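Local coordinates for protein acetylxylan esterase / glucomannan deacetylase (Cellvibrio japonicus, PDB 2WAA) that removes acetyl groups from plant cell wall polysaccharides, deacetylating acetylated xylan and glucomannan with equal efficiency, at residues G40-T45 against Y167-A172; D204-T209 against V256-D261; N250-F255 against S286-T291; T267-E272 against P331-I336. One frame throughout, in Å; residues are numbered along the deposited sequence. Where two conformers were deposited one is given.

Contact 1: residues G40-T45 against Y167-A172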
# COMPACT_ATOMS: atom_id res chain seq x y z
N GLY A 40 -2.26 1.76 -2.94
CA GLY A 40 -3.00 2.31 -1.80
C GLY A 40 -2.78 3.81 -1.54
O GLY A 40 -3.43 4.39 -0.64
N VAL A 41 -1.83 4.41 -2.27
CA VAL A 41 -1.60 5.85 -2.16
C VAL A 41 -2.94 6.52 -2.51
O VAL A 41 -3.54 6.23 -3.55
CB VAL A 41 -0.50 6.33 -3.08
CG1 VAL A 41 -0.42 7.90 -3.07
CG2 VAL A 41 0.86 5.68 -2.66
N SER A 42 -3.40 7.38 -1.60
CA SER A 42 -4.72 7.94 -1.69
C SER A 42 -4.65 9.47 -1.61
O SER A 42 -4.10 10.01 -0.63
CB SER A 42 -5.54 7.38 -0.52
OG SER A 42 -5.72 5.96 -0.63
N LEU A 43 -5.23 10.15 -2.61
CA LEU A 43 -5.21 11.61 -2.67
C LEU A 43 -6.66 12.05 -2.65
O LEU A 43 -7.50 11.49 -3.37
CB LEU A 43 -4.55 12.10 -3.95
CG LEU A 43 -3.25 11.43 -4.39
CD1 LEU A 43 -2.60 12.13 -5.61
CD2 LEU A 43 -2.33 11.42 -3.27
N SER A 44 -6.96 13.04 -1.81
CA SER A 44 -8.37 13.37 -1.61
C SER A 44 -8.57 14.86 -1.45
O SER A 44 -7.69 15.57 -0.97
CB SER A 44 -9.01 12.63 -0.42
OG SER A 44 -8.26 12.77 0.83
N THR A 45 -9.77 15.32 -1.77
CA THR A 45 -10.04 16.76 -1.71
C THR A 45 -11.56 16.88 -1.52
O THR A 45 -12.34 15.99 -1.91
CB THR A 45 -9.58 17.51 -2.99
OG1 THR A 45 -9.93 18.89 -2.91
CG2 THR A 45 -10.27 16.95 -4.26
N TYR A 167 -6.16 -6.86 2.46
CA TYR A 167 -6.30 -7.03 3.88
C TYR A 167 -5.69 -5.84 4.66
O TYR A 167 -6.22 -5.47 5.72
CB TYR A 167 -5.67 -8.35 4.37
CG TYR A 167 -4.16 -8.27 4.48
CD1 TYR A 167 -3.57 -7.98 5.71
CD2 TYR A 167 -3.34 -8.45 3.35
CE1 TYR A 167 -2.13 -7.88 5.86
CE2 TYR A 167 -1.92 -8.35 3.47
CZ TYR A 167 -1.35 -8.06 4.74
OH TYR A 167 0.02 -7.97 4.87
N GLY A 168 -4.61 -5.26 4.13
CA GLY A 168 -3.92 -4.15 4.83
C GLY A 168 -4.83 -2.92 4.92
O GLY A 168 -4.95 -2.31 5.98
N MET A 169 -5.51 -2.60 3.82
CA MET A 169 -6.43 -1.45 3.84
C MET A 169 -7.72 -1.74 4.62
O MET A 169 -8.21 -0.86 5.35
CB MET A 169 -6.70 -0.89 2.45
CG MET A 169 -5.39 -0.45 1.72
SD MET A 169 -5.72 0.82 0.44
CE MET A 169 -5.58 2.34 1.36
N LEU A 170 -8.23 -2.97 4.54
CA LEU A 170 -9.43 -3.33 5.32
C LEU A 170 -9.14 -3.31 6.80
O LEU A 170 -9.98 -2.85 7.56
CB LEU A 170 -9.94 -4.74 4.96
CG LEU A 170 -10.48 -4.82 3.54
CD1 LEU A 170 -10.79 -6.27 3.24
CD2 LEU A 170 -11.72 -3.96 3.42
N THR A 171 -7.95 -3.80 7.21
CA THR A 171 -7.53 -3.81 8.60
C THR A 171 -7.39 -2.36 9.14
O THR A 171 -7.87 -2.08 10.24
CB THR A 171 -6.23 -4.60 8.77
OG1 THR A 171 -6.45 -5.98 8.37
CG2 THR A 171 -5.75 -4.57 10.20
N ALA A 172 -6.72 -1.50 8.37
CA ALA A 172 -6.56 -0.08 8.74
C ALA A 172 -7.91 0.60 8.90
O ALA A 172 -8.10 1.34 9.88
CB ALA A 172 -5.71 0.67 7.72

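Contact 2: residues D204-T209 against V256-D261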
# COMPACT_ATOMS: atom_id res chain seq x y z
N ASP A 204 15.76 -3.03 1.35
CA ASP A 204 16.17 -2.05 0.33
C ASP A 204 15.01 -1.17 -0.10
O ASP A 204 15.07 0.05 0.06
CB ASP A 204 16.77 -2.75 -0.90
CG ASP A 204 17.93 -3.64 -0.51
OD1 ASP A 204 18.88 -3.11 0.06
OD2 ASP A 204 17.89 -4.85 -0.71
N PHE A 205 13.92 -1.77 -0.58
CA PHE A 205 12.83 -0.91 -1.08
C PHE A 205 12.06 -0.21 0.01
O PHE A 205 11.38 0.77 -0.25
CB PHE A 205 11.90 -1.59 -2.14
CG PHE A 205 11.05 -2.74 -1.59
CD1 PHE A 205 9.88 -2.49 -0.86
CD2 PHE A 205 11.41 -4.07 -1.86
CE1 PHE A 205 9.10 -3.57 -0.36
CE2 PHE A 205 10.64 -5.16 -1.37
CZ PHE A 205 9.47 -4.89 -0.63
N TYR A 206 12.16 -0.71 1.24
CA TYR A 206 11.57 -0.01 2.38
C TYR A 206 12.15 1.43 2.49
O TYR A 206 11.53 2.31 3.08
CB TYR A 206 11.87 -0.78 3.66
CG TYR A 206 11.90 0.07 4.91
CD1 TYR A 206 10.73 0.44 5.54
CD2 TYR A 206 13.11 0.45 5.47
CE1 TYR A 206 10.76 1.20 6.75
CE2 TYR A 206 13.17 1.22 6.64
CZ TYR A 206 11.98 1.59 7.27
OH TYR A 206 12.05 2.34 8.43
N GLN A 207 13.34 1.64 1.91
CA GLN A 207 13.97 2.95 1.96
C GLN A 207 13.53 3.89 0.84
O GLN A 207 13.89 5.07 0.87
CB GLN A 207 15.52 2.83 1.89
CG GLN A 207 16.18 2.05 3.08
CD GLN A 207 16.07 2.74 4.48
OE1 GLN A 207 15.54 3.87 4.65
NE2 GLN A 207 16.55 2.01 5.53
N PHE A 208 12.76 3.40 -0.13
CA PHE A 208 12.53 4.18 -1.35
C PHE A 208 11.16 4.80 -1.35
O PHE A 208 10.18 4.18 -0.95
CB PHE A 208 12.58 3.23 -2.56
CG PHE A 208 13.90 2.53 -2.74
CD1 PHE A 208 15.07 3.12 -2.27
CD2 PHE A 208 13.97 1.34 -3.45
CE1 PHE A 208 16.31 2.48 -2.48
CE2 PHE A 208 15.20 0.69 -3.65
CZ PHE A 208 16.34 1.26 -3.18
N THR A 209 11.06 6.02 -1.85
CA THR A 209 9.72 6.59 -1.96
C THR A 209 8.90 5.86 -3.03
O THR A 209 7.66 5.68 -2.91
CB THR A 209 9.85 8.06 -2.38
OG1 THR A 209 10.56 8.76 -1.34
CG2 THR A 209 8.47 8.70 -2.58
N VAL A 256 14.54 -5.54 11.65
CA VAL A 256 13.58 -5.07 12.63
C VAL A 256 14.32 -4.09 13.54
O VAL A 256 13.75 -3.09 13.95
CB VAL A 256 12.96 -6.21 13.42
CG1 VAL A 256 12.14 -5.68 14.61
CG2 VAL A 256 12.08 -7.08 12.47
N ARG A 257 15.61 -4.33 13.78
CA ARG A 257 16.40 -3.30 14.48
C ARG A 257 16.40 -1.94 13.76
O ARG A 257 16.28 -0.90 14.41
CB ARG A 257 17.83 -3.79 14.74
CG ARG A 257 17.89 -4.73 15.89
CD ARG A 257 19.32 -5.15 16.24
NE ARG A 257 19.21 -6.10 17.34
CZ ARG A 257 19.92 -7.22 17.46
NH1 ARG A 257 20.83 -7.54 16.54
NH2 ARG A 257 19.69 -8.02 18.51
N THR A 258 16.51 -1.93 12.43
CA THR A 258 16.36 -0.71 11.67
C THR A 258 14.98 -0.07 11.88
O THR A 258 14.85 1.15 12.09
CB THR A 258 16.57 -1.00 10.15
OG1 THR A 258 17.93 -1.44 9.94
CG2 THR A 258 16.28 0.27 9.28
N LEU A 259 13.93 -0.89 11.82
CA LEU A 259 12.60 -0.36 12.01
C LEU A 259 12.47 0.28 13.40
O LEU A 259 11.85 1.34 13.57
CB LEU A 259 11.55 -1.46 11.90
CG LEU A 259 11.45 -2.06 10.51
CD1 LEU A 259 10.40 -3.16 10.58
CD2 LEU A 259 11.04 -0.99 9.45
N LEU A 260 12.98 -0.43 14.40
CA LEU A 260 12.80 0.00 15.79
C LEU A 260 13.49 1.37 16.00
O LEU A 260 13.00 2.23 16.73
CB LEU A 260 13.43 -1.03 16.74
CG LEU A 260 12.63 -2.36 16.98
CD1 LEU A 260 13.54 -3.44 17.65
CD2 LEU A 260 11.41 -2.12 17.78
N ASP A 261 14.64 1.50 15.39
CA ASP A 261 15.46 2.71 15.50
C ASP A 261 14.84 3.85 14.68
O ASP A 261 14.73 4.98 15.15
CB ASP A 261 16.88 2.40 15.01
CG ASP A 261 17.73 3.63 14.88
OD1 ASP A 261 17.57 4.53 15.75
OD2 ASP A 261 18.56 3.71 13.93

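Contact 3: residues N250-F255 against S286-T291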
# COMPACT_ATOMS: atom_id res chain seq x y z
N ASN A 250 19.20 -13.82 11.17
CA ASN A 250 20.08 -12.69 11.38
C ASN A 250 19.69 -11.49 10.52
O ASN A 250 19.77 -10.34 10.98
CB ASN A 250 21.55 -13.07 11.14
CG ASN A 250 22.08 -13.96 12.25
OD1 ASN A 250 21.57 -13.94 13.40
ND2 ASN A 250 23.12 -14.70 11.94
N THR A 251 19.24 -11.72 9.29
CA THR A 251 18.82 -10.56 8.53
C THR A 251 17.47 -10.01 8.95
O THR A 251 17.31 -8.79 8.95
CB THR A 251 19.17 -10.57 7.00
OG1 THR A 251 18.09 -10.09 6.17
CG2 THR A 251 19.67 -11.90 6.56
N TYR A 252 16.56 -10.87 9.42
CA TYR A 252 15.29 -10.35 9.90
C TYR A 252 15.55 -9.52 11.15
O TYR A 252 14.99 -8.43 11.33
CB TYR A 252 14.30 -11.47 10.20
CG TYR A 252 12.85 -11.12 9.92
CD1 TYR A 252 12.44 -9.78 9.81
CD2 TYR A 252 11.91 -12.11 9.72
CE1 TYR A 252 11.07 -9.44 9.55
CE2 TYR A 252 10.54 -11.80 9.49
CZ TYR A 252 10.15 -10.47 9.40
OH TYR A 252 8.83 -10.21 9.11
N THR A 253 16.42 -10.03 12.05
CA THR A 253 16.73 -9.31 13.27
C THR A 253 17.34 -7.95 12.91
O THR A 253 16.94 -6.92 13.47
CB THR A 253 17.73 -10.12 14.10
OG1 THR A 253 17.06 -11.31 14.54
CG2 THR A 253 18.22 -9.34 15.32
N ARG A 254 18.28 -7.94 11.96
CA ARG A 254 18.89 -6.68 11.61
C ARG A 254 17.87 -5.70 11.02
O ARG A 254 17.89 -4.52 11.34
CB ARG A 254 20.10 -6.87 10.71
CG ARG A 254 20.85 -5.56 10.51
CD ARG A 254 22.26 -5.73 10.00
NE ARG A 254 22.82 -4.43 9.63
CZ ARG A 254 23.97 -3.95 10.09
NH1 ARG A 254 24.71 -4.68 10.93
NH2 ARG A 254 24.40 -2.76 9.71
N PHE A 255 16.97 -6.19 10.17
CA PHE A 255 15.93 -5.29 9.62
C PHE A 255 14.98 -4.72 10.69
O PHE A 255 14.65 -3.53 10.67
CB PHE A 255 15.17 -6.02 8.48
CG PHE A 255 14.06 -5.19 7.85
CD1 PHE A 255 14.37 -3.96 7.26
CD2 PHE A 255 12.73 -5.61 7.89
CE1 PHE A 255 13.34 -3.17 6.70
CE2 PHE A 255 11.71 -4.83 7.32
CZ PHE A 255 12.03 -3.59 6.73
N SER A 286 8.65 -20.36 12.92
CA SER A 286 9.74 -20.69 13.81
C SER A 286 10.80 -19.59 13.75
O SER A 286 11.27 -19.13 14.78
CB SER A 286 10.39 -22.02 13.40
OG SER A 286 11.32 -22.36 14.40
N TYR A 287 11.14 -19.17 12.53
CA TYR A 287 12.17 -18.16 12.33
C TYR A 287 11.73 -16.82 12.97
O TYR A 287 12.52 -16.11 13.58
CB TYR A 287 12.39 -17.96 10.83
CG TYR A 287 13.12 -19.08 10.10
CD1 TYR A 287 13.43 -20.30 10.72
CD2 TYR A 287 13.46 -18.92 8.75
CE1 TYR A 287 14.11 -21.33 10.01
CE2 TYR A 287 14.15 -19.95 8.03
CZ TYR A 287 14.48 -21.13 8.69
OH TYR A 287 15.11 -22.13 7.96
N ILE A 288 10.45 -16.49 12.84
CA ILE A 288 9.93 -15.30 13.47
C ILE A 288 10.07 -15.39 14.99
O ILE A 288 10.44 -14.41 15.66
CB ILE A 288 8.43 -15.05 13.05
CG1 ILE A 288 8.42 -14.50 11.61
CG2 ILE A 288 7.74 -14.07 14.08
CD1 ILE A 288 7.03 -14.55 10.93
N GLY A 289 9.74 -16.55 15.57
CA GLY A 289 9.83 -16.67 17.02
C GLY A 289 11.29 -16.47 17.43
O GLY A 289 11.57 -15.83 18.42
N GLU A 290 12.23 -17.02 16.68
CA GLU A 290 13.62 -16.89 17.08
C GLU A 290 14.12 -15.45 16.83
O GLU A 290 14.96 -14.95 17.56
CB GLU A 290 14.53 -17.89 16.35
CG GLU A 290 15.91 -17.95 16.94
CD GLU A 290 16.75 -19.16 16.43
OE1 GLU A 290 16.17 -20.17 15.98
OE2 GLU A 290 18.00 -19.06 16.45
N THR A 291 13.63 -14.82 15.77
CA THR A 291 13.94 -13.38 15.56
C THR A 291 13.52 -12.57 16.76
O THR A 291 14.25 -11.69 17.25
CB THR A 291 13.25 -12.91 14.28
OG1 THR A 291 13.78 -13.69 13.17
CG2 THR A 291 13.40 -11.36 14.05

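Contact 4: residues T267-E272 against P331-I336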
# COMPACT_ATOMS: atom_id res chain seq x y z
N THR A 267 5.03 0.10 17.47
CA THR A 267 4.95 -1.33 17.84
C THR A 267 5.08 -2.12 16.54
O THR A 267 4.51 -1.71 15.50
CB THR A 267 3.61 -1.62 18.48
OG1 THR A 267 3.48 -0.80 19.66
CG2 THR A 267 3.46 -3.10 18.85
N ILE A 268 5.85 -3.21 16.56
CA ILE A 268 6.08 -3.99 15.34
C ILE A 268 5.42 -5.35 15.50
O ILE A 268 5.55 -5.95 16.57
CB ILE A 268 7.54 -4.13 15.08
CG1 ILE A 268 8.15 -2.69 14.97
CG2 ILE A 268 7.78 -4.94 13.79
CD1 ILE A 268 9.56 -2.66 14.83
N VAL A 269 4.68 -5.79 14.48
CA VAL A 269 4.00 -7.09 14.51
C VAL A 269 4.50 -7.90 13.32
O VAL A 269 4.39 -7.44 12.17
CB VAL A 269 2.47 -6.92 14.47
CG1 VAL A 269 1.78 -8.27 14.40
CG2 VAL A 269 2.02 -6.22 15.74
N LEU A 270 5.06 -9.10 13.57
CA LEU A 270 5.57 -9.93 12.51
C LEU A 270 4.56 -11.02 12.22
O LEU A 270 3.92 -11.55 13.13
CB LEU A 270 6.91 -10.59 12.91
CG LEU A 270 7.93 -9.61 13.48
CD1 LEU A 270 9.23 -10.33 13.81
CD2 LEU A 270 8.18 -8.54 12.44
N THR A 271 4.41 -11.35 10.95
CA THR A 271 3.49 -12.44 10.60
C THR A 271 4.01 -13.15 9.35
O THR A 271 4.67 -12.53 8.51
CB THR A 271 2.04 -11.88 10.36
OG1 THR A 271 1.21 -12.98 9.98
CG2 THR A 271 2.02 -10.95 9.21
N GLU A 272 3.73 -14.45 9.22
CA GLU A 272 4.24 -15.21 8.07
C GLU A 272 3.43 -15.02 6.79
O GLU A 272 3.83 -15.45 5.74
CB GLU A 272 4.31 -16.72 8.42
CG GLU A 272 2.96 -17.42 8.55
CD GLU A 272 2.34 -17.34 9.94
OE1 GLU A 272 2.73 -16.48 10.76
OE2 GLU A 272 1.42 -18.14 10.21
N PRO A 331 -8.48 -8.42 15.30
CA PRO A 331 -8.61 -8.64 16.76
C PRO A 331 -7.29 -8.79 17.52
O PRO A 331 -7.18 -8.33 18.66
CB PRO A 331 -9.42 -9.96 16.87
CG PRO A 331 -10.06 -10.16 15.54
CD PRO A 331 -9.20 -9.43 14.50
N GLN A 332 -6.30 -9.42 16.89
CA GLN A 332 -5.00 -9.57 17.48
C GLN A 332 -4.30 -8.20 17.58
O GLN A 332 -3.69 -7.91 18.62
CB GLN A 332 -4.15 -10.54 16.68
CG GLN A 332 -4.74 -11.96 16.62
CD GLN A 332 -3.83 -12.90 15.81
OE1 GLN A 332 -2.75 -13.30 16.27
NE2 GLN A 332 -4.26 -13.23 14.59
N LEU A 333 -4.38 -7.39 16.51
CA LEU A 333 -3.86 -6.04 16.54
C LEU A 333 -4.53 -5.18 17.63
O LEU A 333 -3.86 -4.36 18.30
CB LEU A 333 -4.02 -5.38 15.18
CG LEU A 333 -3.25 -6.10 14.08
CD1 LEU A 333 -3.34 -5.31 12.74
CD2 LEU A 333 -1.74 -6.28 14.46
N ARG A 334 -5.83 -5.36 17.81
CA ARG A 334 -6.46 -4.58 18.92
C ARG A 334 -5.80 -4.89 20.27
O ARG A 334 -5.60 -3.97 21.11
CB ARG A 334 -7.97 -4.85 19.03
CG ARG A 334 -8.76 -4.46 17.77
CD ARG A 334 -10.25 -4.32 18.08
NE ARG A 334 -11.01 -3.97 16.87
CZ ARG A 334 -11.21 -2.72 16.43
NH1 ARG A 334 -10.69 -1.69 17.10
NH2 ARG A 334 -11.92 -2.52 15.32
N GLN A 335 -5.49 -6.16 20.53
CA GLN A 335 -4.93 -6.56 21.82
C GLN A 335 -3.51 -6.04 21.93
O GLN A 335 -3.08 -5.62 23.00
CB GLN A 335 -4.93 -8.11 21.97
CG GLN A 335 -6.28 -8.74 22.29
CD GLN A 335 -6.32 -10.26 22.06
OE1 GLN A 335 -5.82 -10.74 21.06
NE2 GLN A 335 -6.94 -11.00 22.97
N ILE A 336 -2.77 -6.13 20.82
CA ILE A 336 -1.37 -5.75 20.83
C ILE A 336 -1.27 -4.21 21.03
O ILE A 336 -0.39 -3.74 21.74
CB ILE A 336 -0.66 -6.19 19.54
CG1 ILE A 336 -0.39 -7.72 19.56
CG2 ILE A 336 0.70 -5.51 19.39
CD1 ILE A 336 -0.25 -8.31 18.16
O HOH W 1 1.92 -1.67 21.64

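Contact 1: residues G40-T45 against Y167-A172
Met169 reaches from its helix to the loop just ahead of strand 42-48 and lays the end of its side chain on Gly40. The sulfur SD of Met169 sits 3.8 Å from CA of Gly40, and the terminal methyl CE of Met169 rests 3.6 Å from the carbonyl O of Gly40. Glycine suits the place twice over: its backbone has a positive phi (88°), and a CB here would point toward Met169 and press tightly on SD, so the lack of a side chain lets the sulfur approach CA. Methionine, unbranched and flexible, suits the other side. With chi1 at -57° its CG lies opposite its own carbonyl carbon, and the chain bends at chi3 (89°), which folds the methyl round onto the carbonyl oxygen. Ser42 was deposited in two conformers; in the one given, its OG lies 4.1 Å from the same methyl CE of Met169, a looser contact. In this conformer Ser42 OG also donates to Gly40 O at 2.8 Å, from above the carbonyl plane, and so ties the loop to the start of the strand. Beyond this, Gly40 and Val41 are hydrogen-bonded through their backbones to His103, and Ser42 to Met23. Met169 also packs on Met23 of strand 21-23 and on Val179 and Leu181 of strand 177-183, an outermost strand of the parallel sheet. The contact therefore joins a beta-sheet of the N-terminal domain to helix 167-174 of the esterase domain, while Thr171, farther round that helix, packs against helix 319-337.

Contact 2: residues D204-T209 against V256-D261
The CA atoms of Tyr206 and Leu259, the nearest across this contact, lie 9.7 Å apart, a gap bridged by side chains. Residues 205-208 form a type I beta turn closed by the bond from Phe208 N to Phe205 O, 3.0 Å, whereas 256-261 is regular helix. The turn brings Tyr206 round to face the helix, and with CG anti to the backbone N (chi1 154°) the ring extends far enough to meet it. Methyl CD2 of Leu259 settles obliquely against the ring near its hydroxyl end, 3.5 Å from CE1 of Tyr206 and 3.6 Å from OH of Tyr206. Methyl CG2 of Thr258 lies 4.2 Å from CE2 of Tyr206 and 4.1 Å from NE2 of Gln207, whose chain bends at chi2 to bring its amide there; OE1 of Gln207 makes a weak hydrogen bond to His221 NE2. Tyrosine suits this place because its ring offers carbon surface to the helix while OH is hydrogen-bonded to Asn262 ND2, in the last residue of that helix, and to His263 NE2 just after it. Leucine supplies a branched tip whose methyl packs against the ring, and threonine a methyl at the margin. Two more rings steady the tyrosine, His221 stacked on it and Phe255 edge-to-face. Arg25, from the N-terminal domain, bonds through NH1 to the carbonyls of Tyr206 and Phe208, and Tyr38 bonds to that of Phe205. The turn is thus held between the N-terminal domain and helix 245-262, which places Val256, Leu259 and Leu260 on Ile268 of strand 267-270.

Contact 3: residues N250-F255 against S286-T291
Thr253 and Thr291 bring two helices together with their CA atoms only 5.4 Å apart; the short helical segments cross at -51°, with axes 9.4 Å apart. Small beta-branched residues suit so close a passage. Methyl CG2 of Thr291 lies 3.7 Å from OG1 of Thr253, the two side chains running alongside one another and pointing opposite ways. On the other branch, Thr291 OG1 comes within 3.7 Å of CB of Tyr252, while it donates to Tyr287 O at 2.8 Å; this intrahelical bond satisfies a buried hydroxyl and fixes which way the methyl points. Thr253 OG1 is treated alike, bonding to Ile249 O one turn back. The two helices, 245-262 and 278-295, flank strand 267-270 in sequence and pack on one face of the parallel sheet, as in the alpha/beta/alpha fold of SGNH hydrolases. Next to the threonines, Tyr252 lies obliquely to Ile288, its CE2 4.0 Å from CG1 of Ile288. The ring reaches down to the sheet, where OH bonds to Ser231 OG, and Ile288 shares that layer by packing on Leu270. Elsewhere on helix 278-295, partly exposed Glu290 forms a salt bridge with Arg245, which also bonds to Ser286 OG.

Contact 4: residues T267-E272 against P331-I336
Ile336 leans from its helix onto Thr267 and Val269, and its CB already points at the strand. One branch, CG2, anti to the backbone N, ends 3.7 Å from CG2 of Thr267 and 3.9 Å from CG2 of Val269. The other runs through CG1, placed beside the backbone N by chi1 of -75°, and ends in CD1, 3.9 Å from the same CG2 of Val269, so that the two residues meet tip to tip. Isoleucine suits the spot because one branch, CG2, bridges Thr267 and Val269 and the other adds a second contact to Val269. One helical turn earlier, CD2 of Leu333 lies 4.0 Å from Val269 CG2 and reaches CG1 of that valine equally. Valine, a strand former, presents both methyls to the helix. Threonine fits the more open end: its methyl joins the apolar patch while OG1 accepts from a water at 2.7 Å, which also donates to Ile336 O. Strand and helix run roughly antiparallel, their directions 147° apart. Thr267 and Val269 face this helix, while Ile268 and Leu270 point to helices 245-262 and 278-295 on the opposite face, the alternation expected of an inner strand in the three-layer alpha/beta/alpha sandwich of SGNH hydrolases.

Overall arrangement
Contacts 1 and 3 are buried, contacts 2 and 4 only partly so. Contact 1 alone joins the N-terminal beta domain to the esterase domain by its own two segments, through one methionine on a loop glycine; its helix meets contact 4 where Thr171 packs on Leu333. Contacts 2 and 3 share helix 245-262 and touch through Tyr206 and Phe255, but contact 2 sets a turn tyrosine on the helix, whereas contact 3 pairs threonines between helices. Strand 267-270 links these to contact 4: Ile268 receives side chains of contact 2 and Leu270 those of contact 3, while the other face of the strand carries contact 4, made of aliphatic and threonine methyls, with a water at its edge.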